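Local coordinates for lipolytic enzyme, g-d-s-l (Clostridium thermocellum, PDB 2W47), which belongs to family 6 of the carbohydrate-binding modules, built as a beta-sandwich with a calcium site and a glycan pocket, at residues Y54-R59 / N108-T113. Numbering follows the deposited sequence.
Sequences YALIFR and NVIRAT
The ring of Phe-58 meets the methyl of Ala-112 at an oblique angle. Two neighbouring ring atoms make the contact. CE1 of Phe-58 lies 4.1 Å from CB of Ala-112, and CZ of Phe-58 is just as far from that methyl. CG of Phe-58 stands beside its backbone N (chi1 -61°), which carries the far end of the ring across to the opposite strand. The ring reaches about halfway across the gap, and the short methyl of Ala-112 meets it from the other side.

Two residues back on each strand, Leu-56 and Ile-110 meet tip to tip. CD1 of Ile-110 touches both ends of the leucine fork. It is 3.8 Å from CD2 of Leu-56 and 3.8 Å from CD1 of Leu-56. The side chain of Ile-110 is extended beyond CG1 (chi2 -167°), and this brings its terminal methyl up to the fork.

No hydrogen bond crosses between the strands. Their backbones stay well apart, with CA of Leu-56 9.3 Å from CA of Ile-110 and CA of Phe-58 9.7 Å from CA of Ala-112. Such spacing fits two sheets packed face to face through apolar side chains, as in a beta-sandwich. All four touching residues are buried, close to the centre of the chain. The calcium ion is about 13 Å from the side chain of Ala-112.

Strand 52-61 lies between strands 122-130 and 95-103 in one antiparallel sheet. Leu-56 also packs on Leu-126 of strand 122-130. Strand 106-114 lies between strands 41-48 and 70-74 in the other sheet, where Ala-112 also touches Met-70 and Ile-72. The contact therefore joins an inner strand of each sheet across the hydrophobic core.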
ATOM      1  N   TYR A  54      -7.138 -12.206   3.325  1.00 11.84           N
ATOM      2  CA  TYR A  54      -6.582 -11.775   2.046  1.00 11.38           C
ATOM      3  C   TYR A  54      -5.182 -11.254   2.247  1.00 10.93           C
ATOM      4  O   TYR A  54      -4.900 -10.592   3.243  1.00 11.32           O
ATOM      5  CB  TYR A  54      -7.437 -10.669   1.414  1.00 11.93           C
ATOM      6  CG  TYR A  54      -8.763 -11.170   0.898  1.00 11.69           C
ATOM      7  CD1 TYR A  54      -8.952 -11.415  -0.454  1.00 11.56           C
ATOM      8  CD2 TYR A  54      -9.821 -11.404   1.769  1.00 11.83           C
ATOM      9  CE1 TYR A  54     -10.172 -11.897  -0.932  1.00 12.81           C
ATOM     10  CE2 TYR A  54     -11.043 -11.877   1.302  1.00 12.79           C
ATOM     11  CZ  TYR A  54     -11.208 -12.119  -0.048  1.00 13.17           C
ATOM     12  OH  TYR A  54     -12.423 -12.593  -0.520  1.00 13.96           O
ATOM     13  N   ALA A  55      -4.317 -11.544   1.285  1.00 10.23           N
ATOM     14  CA  ALA A  55      -3.017 -10.893   1.213  1.00 10.34           C
ATOM     15  C   ALA A  55      -3.195  -9.509   0.600  1.00  9.95           C
ATOM     16  O   ALA A  55      -3.901  -9.350  -0.401  1.00 10.15           O
ATOM     17  CB  ALA A  55      -2.053 -11.721   0.394  1.00 10.92           C
ATOM     18  N   LEU A  56      -2.571  -8.526   1.243  1.00  9.64           N
ATOM     19  CA  LEU A  56      -2.515  -7.149   0.767  1.00  9.72           C
ATOM     20  C   LEU A  56      -1.044  -6.857   0.548  1.00  9.54           C
ATOM     21  O   LEU A  56      -0.284  -6.745   1.508  1.00  9.33           O
ATOM     22  CB  LEU A  56      -3.086  -6.194   1.823  1.00  9.93           C
ATOM     23  CG  LEU A  56      -4.438  -6.557   2.448  1.00 11.03           C
ATOM     24  CD1 LEU A  56      -4.832  -5.542   3.516  1.00 12.52           C
ATOM     25  CD2 LEU A  56      -5.500  -6.656   1.371  1.00 12.75           C
ATOM     26  N   ILE A  57      -0.647  -6.770  -0.715  1.00  9.73           N
ATOM     27  CA  ILE A  57       0.752  -6.574  -1.069  1.00 10.42           C
ATOM     28  C   ILE A  57       0.936  -5.226  -1.755  1.00  9.67           C
ATOM     29  O   ILE A  57       0.325  -4.953  -2.788  1.00  9.84           O
ATOM     30  CB  ILE A  57       1.281  -7.708  -1.977  1.00 10.73           C
ATOM     31  CG1 ILE A  57       1.192  -9.064  -1.258  1.00 12.34           C
ATOM     32  CG2 ILE A  57       2.710  -7.416  -2.418  1.00 12.86           C
ATOM     33  CD1 ILE A  57       1.758 -10.245  -2.064  1.00 12.78           C
ATOM     34  N   PHE A  58       1.781  -4.383  -1.172  1.00  9.03           N
ATOM     35  CA  PHE A  58       2.139  -3.104  -1.780  1.00  8.42           C
ATOM     36  C   PHE A  58       3.417  -3.294  -2.574  1.00  8.65           C
ATOM     37  O   PHE A  58       4.408  -3.800  -2.046  1.00  9.58           O
ATOM     38  CB  PHE A  58       2.390  -2.048  -0.700  1.00  9.13           C
ATOM     39  CG  PHE A  58       1.204  -1.774   0.177  1.00  9.00           C
ATOM     40  CD1 PHE A  58       0.295  -0.770  -0.149  1.00 12.07           C
ATOM     41  CD2 PHE A  58       1.002  -2.506   1.345  1.00 10.38           C
ATOM     42  CE1 PHE A  58      -0.802  -0.507   0.674  1.00 12.30           C
ATOM     43  CE2 PHE A  58      -0.087  -2.251   2.170  1.00 11.31           C
ATOM     44  CZ  PHE A  58      -0.993  -1.247   1.841  1.00 10.91           C
ATOM     45  N   ARG A  59       3.405  -2.906  -3.842  1.00  8.17           N
ATOM     46  CA  ARG A  59       4.643  -2.812  -4.597  1.00  8.10           C
ATOM     47  C   ARG A  59       5.152  -1.392  -4.412  1.00  7.75           C
ATOM     48  O   ARG A  59       4.436  -0.440  -4.689  1.00  8.28           O
ATOM     49  CB  ARG A  59       4.419  -3.149  -6.067  1.00  7.83           C
ATOM     50  CG  ARG A  59       5.698  -3.149  -6.897  1.00  8.43           C
ATOM     51  CD  ARG A  59       5.488  -3.759  -8.273  1.00  9.52           C
ATOM     52  NE  ARG A  59       6.750  -3.965  -8.989  1.00 10.39           N
ATOM     53  CZ  ARG A  59       7.270  -3.121  -9.878  1.00 10.91           C
ATOM     54  NH1 ARG A  59       8.421  -3.409 -10.478  1.00 13.00           N
ATOM     55  NH2 ARG A  59       6.653  -1.982 -10.171  1.00 10.13           N
ATOM     56  N   ASN A 108     -14.111  -2.885   1.292  1.00 10.66           N
ATOM     57  CA  ASN A 108     -13.255  -2.677   2.441  1.00 10.26           C
ATOM     58  C   ASN A 108     -12.395  -1.460   2.165  1.00  9.79           C
ATOM     59  O   ASN A 108     -11.785  -1.353   1.108  1.00  9.96           O
ATOM     60  CB  ASN A 108     -12.375  -3.900   2.688  1.00 10.05           C
ATOM     61  CG  ASN A 108     -13.184  -5.136   3.004  1.00 10.71           C
ATOM     62  OD1 ASN A 108     -13.377  -5.472   4.169  1.00 12.14           O
ATOM     63  ND2 ASN A 108     -13.678  -5.804   1.963  1.00 11.89           N
ATOM     64  N   VAL A 109     -12.377  -0.538   3.111  1.00  9.47           N
ATOM     65  CA  VAL A 109     -11.625   0.699   2.946  1.00  9.08           C
ATOM     66  C   VAL A 109     -10.218   0.480   3.506  1.00  8.53           C
ATOM     67  O   VAL A 109     -10.052   0.337   4.712  1.00  8.73           O
ATOM     68  CB  VAL A 109     -12.329   1.873   3.664  1.00  9.06           C
ATOM     69  CG1 VAL A 109     -11.602   3.167   3.382  1.00  9.82           C
ATOM     70  CG2 VAL A 109     -13.803   1.994   3.232  1.00  9.76           C
ATOM     71  N   ILE A 110      -9.224   0.419   2.624  1.00  8.18           N
ATOM     72  CA  ILE A 110      -7.863   0.097   3.039  1.00  9.32           C
ATOM     73  C   ILE A 110      -6.961   1.320   2.892  1.00  8.07           C
ATOM     74  O   ILE A 110      -6.819   1.851   1.796  1.00  8.44           O
ATOM     75  CB  ILE A 110      -7.317  -1.114   2.252  1.00  9.13           C
ATOM     76  CG1 ILE A 110      -8.280  -2.316   2.409  1.00 11.15           C
ATOM     77  CG2 ILE A 110      -5.881  -1.450   2.709  1.00 10.49           C
ATOM     78  CD1 ILE A 110      -7.757  -3.675   1.967  1.00 11.94           C
ATOM     79  N   ARG A 111      -6.399   1.778   4.010  1.00  7.49           N
ATOM     80  CA  ARG A 111      -5.577   2.981   4.028  1.00  7.24           C
ATOM     81  C   ARG A 111      -4.185   2.705   4.588  1.00  7.21           C
ATOM     82  O   ARG A 111      -4.026   1.985   5.584  1.00  7.37           O
ATOM     83  CB  ARG A 111      -6.262   4.105   4.830  1.00  7.45           C
ATOM     84  CG  ARG A 111      -5.494   5.432   4.812  1.00  6.90           C
ATOM     85  CD  ARG A 111      -6.108   6.453   5.738  1.00  7.67           C
ATOM     86  NE  ARG A 111      -7.437   6.857   5.297  1.00  8.16           N
ATOM     87  CZ  ARG A 111      -8.101   7.883   5.813  1.00  9.17           C
ATOM     88  NH1 ARG A 111      -7.554   8.614   6.782  1.00  9.65           N
ATOM     89  NH2 ARG A 111      -9.308   8.181   5.344  1.00 10.80           N
ATOM     90  N   ALA A 112      -3.188   3.303   3.937  1.00  6.83           N
ATOM     91  CA  ALA A 112      -1.796   3.270   4.396  1.00  6.65           C
ATOM     92  C   ALA A 112      -1.351   4.702   4.663  1.00  6.43           C
ATOM     93  O   ALA A 112      -1.248   5.500   3.734  1.00  6.45           O
ATOM     94  CB  ALA A 112      -0.916   2.607   3.354  1.00  7.22           C
ATOM     95  N   THR A 113      -1.094   5.007   5.936  1.00  6.92           N
ATOM     96  CA  THR A 113      -0.796   6.364   6.380  1.00  7.41           C
ATOM     97  C   THR A 113       0.658   6.469   6.812  1.00  7.39           C
ATOM     98  O   THR A 113       1.134   5.658   7.614  1.00  8.13           O
ATOM     99  CB  THR A 113      -1.703   6.755   7.558  1.00  7.89           C
ATOM    100  OG1 THR A 113      -3.068   6.663   7.143  1.00  7.54           O
ATOM    101  CG2 THR A 113      -1.456   8.175   8.021  1.00  7.81           C
TER